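Local coordinates for putative esterase (Bacteroides intestinalis DSM 17393, PDB 5VOL), which probably hydrolyses feruloyl esters on arabinoxylan as a ferulic acid esterase of carbohydrate esterase family 1, and binds calcium, at residues C[101-106]-C[187-192]; C[172-177]-C[181-186]. All blocks are in the same frame, centred on the assembly; numbering follows the deposited sequence.

Helix 182-192 serves both contacts. Interaction 2 packs its first turns against the preceding loop, residues 172-177; interaction 1 sets its last turns beside residues 101-106, most of a small beta hairpin. Their centres lie 11 Å apart, and the two meet directly: I185 CG2 is 3.8 Å from both M103 CB and P104 CD, while T187 OG1 lies 3.9 Å from A176 CB. Along the chain, both segments of interaction 2 fall between those of interaction 1. An isopropyl alcohol, probably from the crystallisation liquor, approaches V174 and T187. Both contacts lie away from the calcium ligands D221, D222 and D249, and form the packing of a helix outside the central sheet of this alpha/beta-hydrolase-like domain.

Interaction 1 of 2, residues C[101-106]-C[187-192]. With IPA (isopropyl alcohol), chain R.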
ATOM      1  N   PHE C 101       6.204 -20.436 -27.426  1.00 25.37           N
ATOM      2  CA  PHE C 101       5.417 -21.512 -28.026  1.00 22.29           C
ATOM      3  C   PHE C 101       6.227 -22.208 -29.127  1.00 26.19           C
ATOM      4  O   PHE C 101       7.243 -21.685 -29.580  1.00 23.52           O
ATOM      5  CB  PHE C 101       4.106 -20.965 -28.591  1.00 23.06           C
ATOM      6  CG  PHE C 101       3.395 -19.998 -27.659  1.00 25.16           C
ATOM      7  CD1 PHE C 101       3.178 -20.327 -26.334  1.00 25.48           C
ATOM      8  CD2 PHE C 101       2.953 -18.766 -28.119  1.00 25.64           C
ATOM      9  CE1 PHE C 101       2.526 -19.445 -25.467  1.00 25.57           C
ATOM     10  CE2 PHE C 101       2.297 -17.873 -27.265  1.00 28.30           C
ATOM     11  CZ  PHE C 101       2.079 -18.218 -25.934  1.00 23.52           C
ATOM     12  N   ASP C 102       5.774 -23.383 -29.549  1.00 26.72           N
ATOM     13  CA  ASP C 102       6.428 -24.098 -30.646  1.00 27.75           C
ATOM     14  C   ASP C 102       6.265 -23.351 -31.958  1.00 26.83           C
ATOM     15  O   ASP C 102       5.146 -23.088 -32.415  1.00 28.72           O
ATOM     16  CB  ASP C 102       5.875 -25.517 -30.754  1.00 26.68           C
ATOM     17  CG  ASP C 102       6.607 -26.477 -29.866  1.00 27.66           C
ATOM     18  OD1 ASP C 102       7.487 -26.021 -29.099  1.00 26.80           O
ATOM     19  OD2 ASP C 102       6.326 -27.693 -29.934  1.00 34.56           O
ATOM     20  N   MET C 103       7.402 -22.988 -32.539  1.00 24.49           N
ATOM     21  CA  MET C 103       7.446 -22.301 -33.820  1.00 26.03           C
ATOM     22  C   MET C 103       8.277 -23.112 -34.829  1.00 26.85           C
ATOM     23  O   MET C 103       9.083 -23.957 -34.440  1.00 26.18           O
ATOM     24  CB  MET C 103       8.026 -20.896 -33.641  1.00 21.44           C
ATOM     25  CG  MET C 103       7.195 -20.006 -32.686  1.00 24.47           C
ATOM     26  SD  MET C 103       8.011 -18.470 -32.220  1.00 26.76           S
ATOM     27  CE  MET C 103       9.392 -19.114 -31.282  1.00 24.94           C
ATOM     28  N   PRO C 104       8.081 -22.858 -36.130  1.00 33.22           N
ATOM     29  CA  PRO C 104       8.857 -23.585 -37.160  1.00 29.71           C
ATOM     30  C   PRO C 104      10.361 -23.357 -37.011  1.00 22.76           C
ATOM     31  O   PRO C 104      10.819 -22.223 -37.145  1.00 29.41           O
ATOM     32  CB  PRO C 104       8.335 -22.992 -38.473  1.00 29.23           C
ATOM     33  CG  PRO C 104       7.718 -21.703 -38.107  1.00 31.75           C
ATOM     34  CD  PRO C 104       7.135 -21.906 -36.727  1.00 25.52           C
ATOM     35  N   GLY C 105      11.109 -24.410 -36.704  1.00 27.08           N
ATOM     36  CA  GLY C 105      12.541 -24.287 -36.480  1.00 28.77           C
ATOM     37  C   GLY C 105      12.989 -24.012 -35.043  1.00 32.22           C
ATOM     38  O   GLY C 105      14.187 -23.901 -34.769  1.00 28.70           O
ATOM     39  N   TRP C 106      12.033 -23.922 -34.120  1.00 29.88           N
ATOM     40  CA  TRP C 106      12.323 -23.522 -32.745  1.00 26.92           C
ATOM     41  C   TRP C 106      11.153 -23.938 -31.847  1.00 25.95           C
ATOM     42  O   TRP C 106      10.239 -23.158 -31.589  1.00 26.41           O
ATOM     43  CB  TRP C 106      12.570 -22.012 -32.682  1.00 25.39           C
ATOM     44  CG  TRP C 106      13.174 -21.511 -31.390  1.00 28.64           C
ATOM     45  CD1 TRP C 106      12.533 -20.835 -30.384  1.00 26.72           C
ATOM     46  CD2 TRP C 106      14.536 -21.649 -30.976  1.00 26.15           C
ATOM     47  NE1 TRP C 106      13.421 -20.537 -29.374  1.00 24.43           N
ATOM     48  CE2 TRP C 106      14.655 -21.032 -29.710  1.00 29.22           C
ATOM     49  CE3 TRP C 106      15.667 -22.236 -31.551  1.00 28.38           C
ATOM     50  CZ2 TRP C 106      15.859 -20.982 -29.020  1.00 28.17           C
ATOM     51  CZ3 TRP C 106      16.861 -22.185 -30.869  1.00 29.45           C
ATOM     52  CH2 TRP C 106      16.951 -21.567 -29.614  1.00 29.92           C
ATOM     53  N   THR C 187       5.338 -13.201 -34.218  1.00 27.52           N
ATOM     54  CA  THR C 187       4.090 -12.464 -34.361  1.00 28.53           C
ATOM     55  C   THR C 187       2.953 -13.407 -34.729  1.00 28.78           C
ATOM     56  O   THR C 187       1.902 -13.401 -34.078  1.00 29.82           O
ATOM     57  CB  THR C 187       4.233 -11.344 -35.391  1.00 26.80           C
ATOM     58  OG1 THR C 187       5.188 -10.404 -34.900  1.00 29.41           O
ATOM     59  CG2 THR C 187       2.912 -10.621 -35.602  1.00 28.99           C
ATOM     60  N   ARG C 188       3.171 -14.253 -35.731  1.00 29.75           N
ATOM     61  CA  ARG C 188       2.159 -15.237 -36.117  1.00 29.37           C
ATOM     62  C   ARG C 188       1.822 -16.186 -34.975  1.00 28.19           C
ATOM     63  O   ARG C 188       0.660 -16.524 -34.777  1.00 31.10           O
ATOM     64  CB  ARG C 188       2.614 -16.057 -37.335  1.00 28.58           C
ATOM     65  CG  ARG C 188       2.771 -15.235 -38.612  1.00 32.63           C
ATOM     66  CD  ARG C 188       2.805 -16.148 -39.853  1.00 40.07           C
ATOM     67  NE  ARG C 188       3.885 -17.141 -39.832  1.00 39.26           N
ATOM     68  CZ  ARG C 188       5.113 -16.928 -40.306  1.00 39.51           C
ATOM     69  NH1 ARG C 188       5.445 -15.745 -40.820  1.00 31.13           N
ATOM     70  NH2 ARG C 188       6.018 -17.898 -40.257  1.00 43.34           N
ATOM     71  N   SER C 189       2.844 -16.625 -34.246  1.00 25.56           N
ATOM     72  CA  SER C 189       2.672 -17.552 -33.125  1.00 30.15           C
ATOM     73  C   SER C 189       1.791 -16.952 -32.016  1.00 28.14           C
ATOM     74  O   SER C 189       0.970 -17.643 -31.416  1.00 27.61           O
ATOM     75  CB  SER C 189       4.036 -17.947 -32.546  1.00 28.30           C
ATOM     76  OG  SER C 189       3.906 -18.888 -31.489  1.00 26.42           O
ATOM     77  N   VAL C 190       1.971 -15.662 -31.762  1.00 26.61           N
ATOM     78  CA  VAL C 190       1.208 -14.965 -30.726  1.00 27.72           C
ATOM     79  C   VAL C 190      -0.246 -14.855 -31.147  1.00 31.20           C
ATOM     80  O   VAL C 190      -1.157 -15.055 -30.345  1.00 28.87           O
ATOM     81  CB  VAL C 190       1.796 -13.577 -30.449  1.00 24.41           C
ATOM     82  CG1 VAL C 190       0.851 -12.735 -29.570  1.00 24.48           C
ATOM     83  CG2 VAL C 190       3.143 -13.733 -29.777  1.00 24.80           C
ATOM     84  N   ILE C 191      -0.461 -14.578 -32.427  1.00 30.86           N
ATOM     85  CA  ILE C 191      -1.810 -14.493 -32.966  1.00 32.46           C
ATOM     86  C   ILE C 191      -2.534 -15.833 -32.910  1.00 31.32           C
ATOM     87  O   ILE C 191      -3.695 -15.900 -32.495  1.00 34.97           O
ATOM     88  CB  ILE C 191      -1.792 -13.985 -34.415  1.00 34.79           C
ATOM     89  CG1 ILE C 191      -1.267 -12.551 -34.454  1.00 35.94           C
ATOM     90  CG2 ILE C 191      -3.185 -14.066 -35.024  1.00 31.70           C
ATOM     91  CD1 ILE C 191      -0.900 -12.060 -35.844  1.00 35.33           C
ATOM     92  N   GLU C 192      -1.852 -16.899 -33.325  1.00 30.82           N
ATOM     93  CA  GLU C 192      -2.461 -18.221 -33.346  1.00 33.35           C
ATOM     94  C   GLU C 192      -2.773 -18.685 -31.932  1.00 35.53           C
ATOM     95  O   GLU C 192      -3.710 -19.451 -31.709  1.00 34.28           O
ATOM     96  CB  GLU C 192      -1.551 -19.240 -34.044  1.00 35.34           C
ATOM     97  CG  GLU C 192      -1.189 -18.859 -35.494  1.00 44.35           C
ATOM     98  CD  GLU C 192      -0.124 -19.773 -36.118  1.00 50.62           C
ATOM     99  OE1 GLU C 192       0.349 -20.717 -35.441  1.00 51.36           O
ATOM    100  OE2 GLU C 192       0.241 -19.538 -37.293  1.00 54.40           O
TER
HETATM  101  C1  IPA R 302       4.749  -7.141 -30.394  1.00 52.85           C
HETATM  102  C2  IPA R 302       5.318  -8.165 -31.385  1.00 51.12           C
HETATM  103  C3  IPA R 302       5.020  -9.607 -30.980  1.00 41.95           C
HETATM  104  O2  IPA R 302       4.745  -7.961 -32.657  1.00 55.22           O
HETATM  105  O   HOH W   1       6.058 -18.100 -29.563  1.00 22.68           O
HETATM  106  O   HOH W   2       3.117 -21.122 -32.533  1.00 35.90           O
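A chi1 of -178° swings the S189 hydroxyl away from its own N and out from helix 182-192 toward F101 and M103, at the small beta hairpin of strands 102-103 and 106-107 in an alpha/beta-hydrolase-like domain. F101 turns a ring edge to it: CD2 stands 3.5 Å from S189 OG, which lies near the ring plane. From M103, CG comes within 3.8 Å of S189 CB, and an extended chi2 (169°) brings SD alongside the same carbon. Cutting M103 back to an alanine is likely to strip S189 CB of its thioether cover and open a gap between hairpin and helix. The hairpin's type II beta turn, M103 to W106, is closed by W106 N to M103 O, with M103 N to W106 O completing the pair. Beyond the contact, the F101 ring also packs on helix 140-151 through N147, Y148 and R151, and D102 OD2 bonds to T110 OG1. No direct hydrogen bond joins the segments; two waters bridge them, both bonded to the buried S189 hydroxyl. One accepts from F101 N and sits 3.0 Å from S189 OG; the other donates to D102 O at 2.8 Å and bonds to S189 OG at 2.6 Å.

Interaction 2 of 2, residues C[172-177]-C[181-186]; sequences GAVPAD and SKIAIL
A176 and I183 carry the apolar part of this contact, where the irregular loop 172-177 passes the first turns of helix 182-192. A176 CB faces the helix backbone and comes to 3.5 Å from A184 CA, tighter than usual for two carbons, with A184 N close behind. A184 CB meets A176 CB from the helix side at 3.8 Å and also touches A176 O. With two such small side chains the backbones come close, A176 CA lying 4.6 Å from A184 CA. I183 spreads its two branches over the loop. Its CG2, set between the backbone N and the carbonyl carbon, rests 3.9 Å from A176 CB and also lies beside P175 O. The other branch, I183 CG1, is held anti to the backbone N (chi1 -171°) and reaches V174 CG1 at 4.0 Å; the two side chains cross at about a right angle.

Hydrogen bonds do not link the two segments; the polar part belongs to the start of the helix. S181 is the N-cap: its OG accepts from A184 N at 3.1 Å, with an N-H...O angle of 155°, and so satisfies a backbone N-H of the first turn. The same hydroxyl bonds to D178 O in the short connection between the segments, tying the incoming chain to the cap. The regular bonds I185 N to S181 O and L186 N to K182 O carry the helix onward.

The arrangement is a loop folded back on the helix it leads into, after strand 158-162 of the central sheet. V174 also touches M53. The CB of I185 points away from the loop, and its side chain touches W97 and P104; K182 makes a cation-pi contact with W97. Helix 182-192 thus lies between loop 172-177 and the region of hairpin strands 102-103 and 106-107.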
ATOM      1  N   GLY C 172       1.176  -0.405 -31.702  1.00 56.78           N
ATOM      2  CA  GLY C 172       2.404  -0.561 -30.935  1.00 54.56           C
ATOM      3  C   GLY C 172       3.211  -1.809 -31.249  1.00 52.78           C
ATOM      4  O   GLY C 172       4.281  -2.023 -30.678  1.00 55.14           O
ATOM      5  N   ALA C 173       2.705  -2.633 -32.161  1.00 51.98           N
ATOM      6  CA  ALA C 173       3.372  -3.883 -32.514  1.00 56.49           C
ATOM      7  C   ALA C 173       4.638  -3.641 -33.338  1.00 61.43           C
ATOM      8  O   ALA C 173       4.692  -2.715 -34.152  1.00 59.01           O
ATOM      9  CB  ALA C 173       2.414  -4.791 -33.274  1.00 53.12           C
ATOM     10  N   VAL C 174       5.653  -4.479 -33.125  1.00 61.67           N
ATOM     11  CA  VAL C 174       6.889  -4.401 -33.905  1.00 63.97           C
ATOM     12  C   VAL C 174       6.648  -4.868 -35.343  1.00 64.93           C
ATOM     13  O   VAL C 174       6.131  -5.970 -35.565  1.00 60.52           O
ATOM     14  CB  VAL C 174       8.028  -5.244 -33.278  1.00 59.96           C
ATOM     15  CG1 VAL C 174       9.274  -5.211 -34.164  1.00 60.34           C
ATOM     16  CG2 VAL C 174       8.359  -4.742 -31.883  1.00 59.72           C
ATOM     17  N   PRO C 175       7.007  -4.020 -36.325  1.00 64.23           N
ATOM     18  CA  PRO C 175       6.873  -4.347 -37.751  1.00 64.62           C
ATOM     19  C   PRO C 175       7.539  -5.679 -38.111  1.00 62.25           C
ATOM     20  O   PRO C 175       8.687  -5.922 -37.741  1.00 61.56           O
ATOM     21  CB  PRO C 175       7.568  -3.167 -38.458  1.00 67.82           C
ATOM     22  CG  PRO C 175       8.314  -2.420 -37.381  1.00 66.57           C
ATOM     23  CD  PRO C 175       7.546  -2.664 -36.119  1.00 63.55           C
ATOM     24  N   ALA C 176       6.811  -6.535 -38.820  1.00 58.74           N
ATOM     25  CA  ALA C 176       7.306  -7.863 -39.160  1.00 52.48           C
ATOM     26  C   ALA C 176       6.824  -8.289 -40.539  1.00 45.82           C
ATOM     27  O   ALA C 176       6.086  -9.263 -40.666  1.00 46.43           O
ATOM     28  CB  ALA C 176       6.862  -8.877 -38.112  1.00 48.11           C
ATOM     29  N   ASP C 177       7.245  -7.561 -41.568  1.00 39.44           N
ATOM     30  CA  ASP C 177       6.791  -7.823 -42.927  1.00 43.36           C
ATOM     31  C   ASP C 177       7.561  -8.962 -43.621  1.00 38.82           C
ATOM     32  O   ASP C 177       7.066  -9.535 -44.594  1.00 32.80           O
ATOM     33  CB  ASP C 177       6.894  -6.546 -43.769  1.00 48.15           C
ATOM     34  CG  ASP C 177       5.797  -5.546 -43.457  1.00 57.79           C
ATOM     35  OD1 ASP C 177       4.655  -5.982 -43.196  1.00 61.04           O
ATOM     36  OD2 ASP C 177       6.073  -4.324 -43.480  1.00 60.21           O
ATOM     37  N   SER C 181      11.435 -13.941 -41.179  1.00 24.11           N
ATOM     38  CA  SER C 181      12.148 -13.360 -40.040  1.00 24.11           C
ATOM     39  C   SER C 181      11.641 -13.956 -38.727  1.00 25.88           C
ATOM     40  O   SER C 181      10.472 -14.311 -38.613  1.00 23.53           O
ATOM     41  CB  SER C 181      11.992 -11.835 -40.008  1.00 24.67           C
ATOM     42  OG  SER C 181      10.660 -11.458 -39.696  1.00 27.45           O
ATOM     43  N   LYS C 182      12.515 -14.049 -37.736  1.00 23.94           N
ATOM     44  CA  LYS C 182      12.111 -14.599 -36.447  1.00 29.19           C
ATOM     45  C   LYS C 182      11.026 -13.734 -35.796  1.00 25.51           C
ATOM     46  O   LYS C 182      10.138 -14.258 -35.141  1.00 26.23           O
ATOM     47  CB  LYS C 182      13.322 -14.745 -35.524  1.00 27.56           C
ATOM     48  CG  LYS C 182      14.368 -15.746 -36.040  1.00 26.13           C
ATOM     49  CD  LYS C 182      15.622 -15.707 -35.193  1.00 30.34           C
ATOM     50  CE  LYS C 182      16.734 -16.565 -35.805  1.00 38.24           C
ATOM     51  NZ  LYS C 182      17.223 -15.977 -37.090  1.00 47.82           N
ATOM     52  N   ILE C 183      11.068 -12.423 -36.014  1.00 25.52           N
ATOM     53  CA  ILE C 183      10.072 -11.539 -35.390  1.00 26.81           C
ATOM     54  C   ILE C 183       8.697 -11.773 -36.020  1.00 32.22           C
ATOM     55  O   ILE C 183       7.688 -11.856 -35.309  1.00 28.53           O
ATOM     56  CB  ILE C 183      10.478 -10.042 -35.472  1.00 27.94           C
ATOM     57  CG1 ILE C 183       9.532  -9.172 -34.633  1.00 32.63           C
ATOM     58  CG2 ILE C 183      10.503  -9.539 -36.927  1.00 27.22           C
ATOM     59  CD1 ILE C 183       9.411  -9.615 -33.182  1.00 30.56           C
ATOM     60  N   ALA C 184       8.659 -11.960 -37.340  1.00 31.64           N
ATOM     61  CA  ALA C 184       7.413 -12.316 -38.033  1.00 26.92           C
ATOM     62  C   ALA C 184       6.878 -13.655 -37.578  1.00 26.00           C
ATOM     63  O   ALA C 184       5.672 -13.847 -37.481  1.00 29.11           O
ATOM     64  CB  ALA C 184       7.620 -12.343 -39.559  1.00 28.59           C
ATOM     65  N   ILE C 185       7.774 -14.599 -37.328  1.00 22.48           N
ATOM     66  CA  ILE C 185       7.360 -15.920 -36.904  1.00 23.57           C
ATOM     67  C   ILE C 185       6.732 -15.828 -35.495  1.00 28.15           C
ATOM     68  O   ILE C 185       5.690 -16.429 -35.218  1.00 23.98           O
ATOM     69  CB  ILE C 185       8.547 -16.899 -36.920  1.00 23.65           C
ATOM     70  CG1 ILE C 185       9.065 -17.065 -38.372  1.00 30.80           C
ATOM     71  CG2 ILE C 185       8.139 -18.228 -36.364  1.00 23.81           C
ATOM     72  CD1 ILE C 185      10.312 -17.933 -38.522  1.00 26.40           C
ATOM     73  N   LEU C 186       7.374 -15.064 -34.619  1.00 26.06           N
ATOM     74  CA  LEU C 186       6.839 -14.839 -33.271  1.00 24.52           C
ATOM     75  C   LEU C 186       5.462 -14.203 -33.356  1.00 26.28           C
ATOM     76  O   LEU C 186       4.527 -14.620 -32.671  1.00 27.57           O
ATOM     77  CB  LEU C 186       7.782 -13.959 -32.450  1.00 20.99           C
ATOM     78  CG  LEU C 186       7.196 -13.426 -31.132  1.00 26.46           C
ATOM     79  CD1 LEU C 186       6.770 -14.592 -30.240  1.00 23.77           C
ATOM     80  CD2 LEU C 186       8.180 -12.506 -30.422  1.00 22.56           C
TER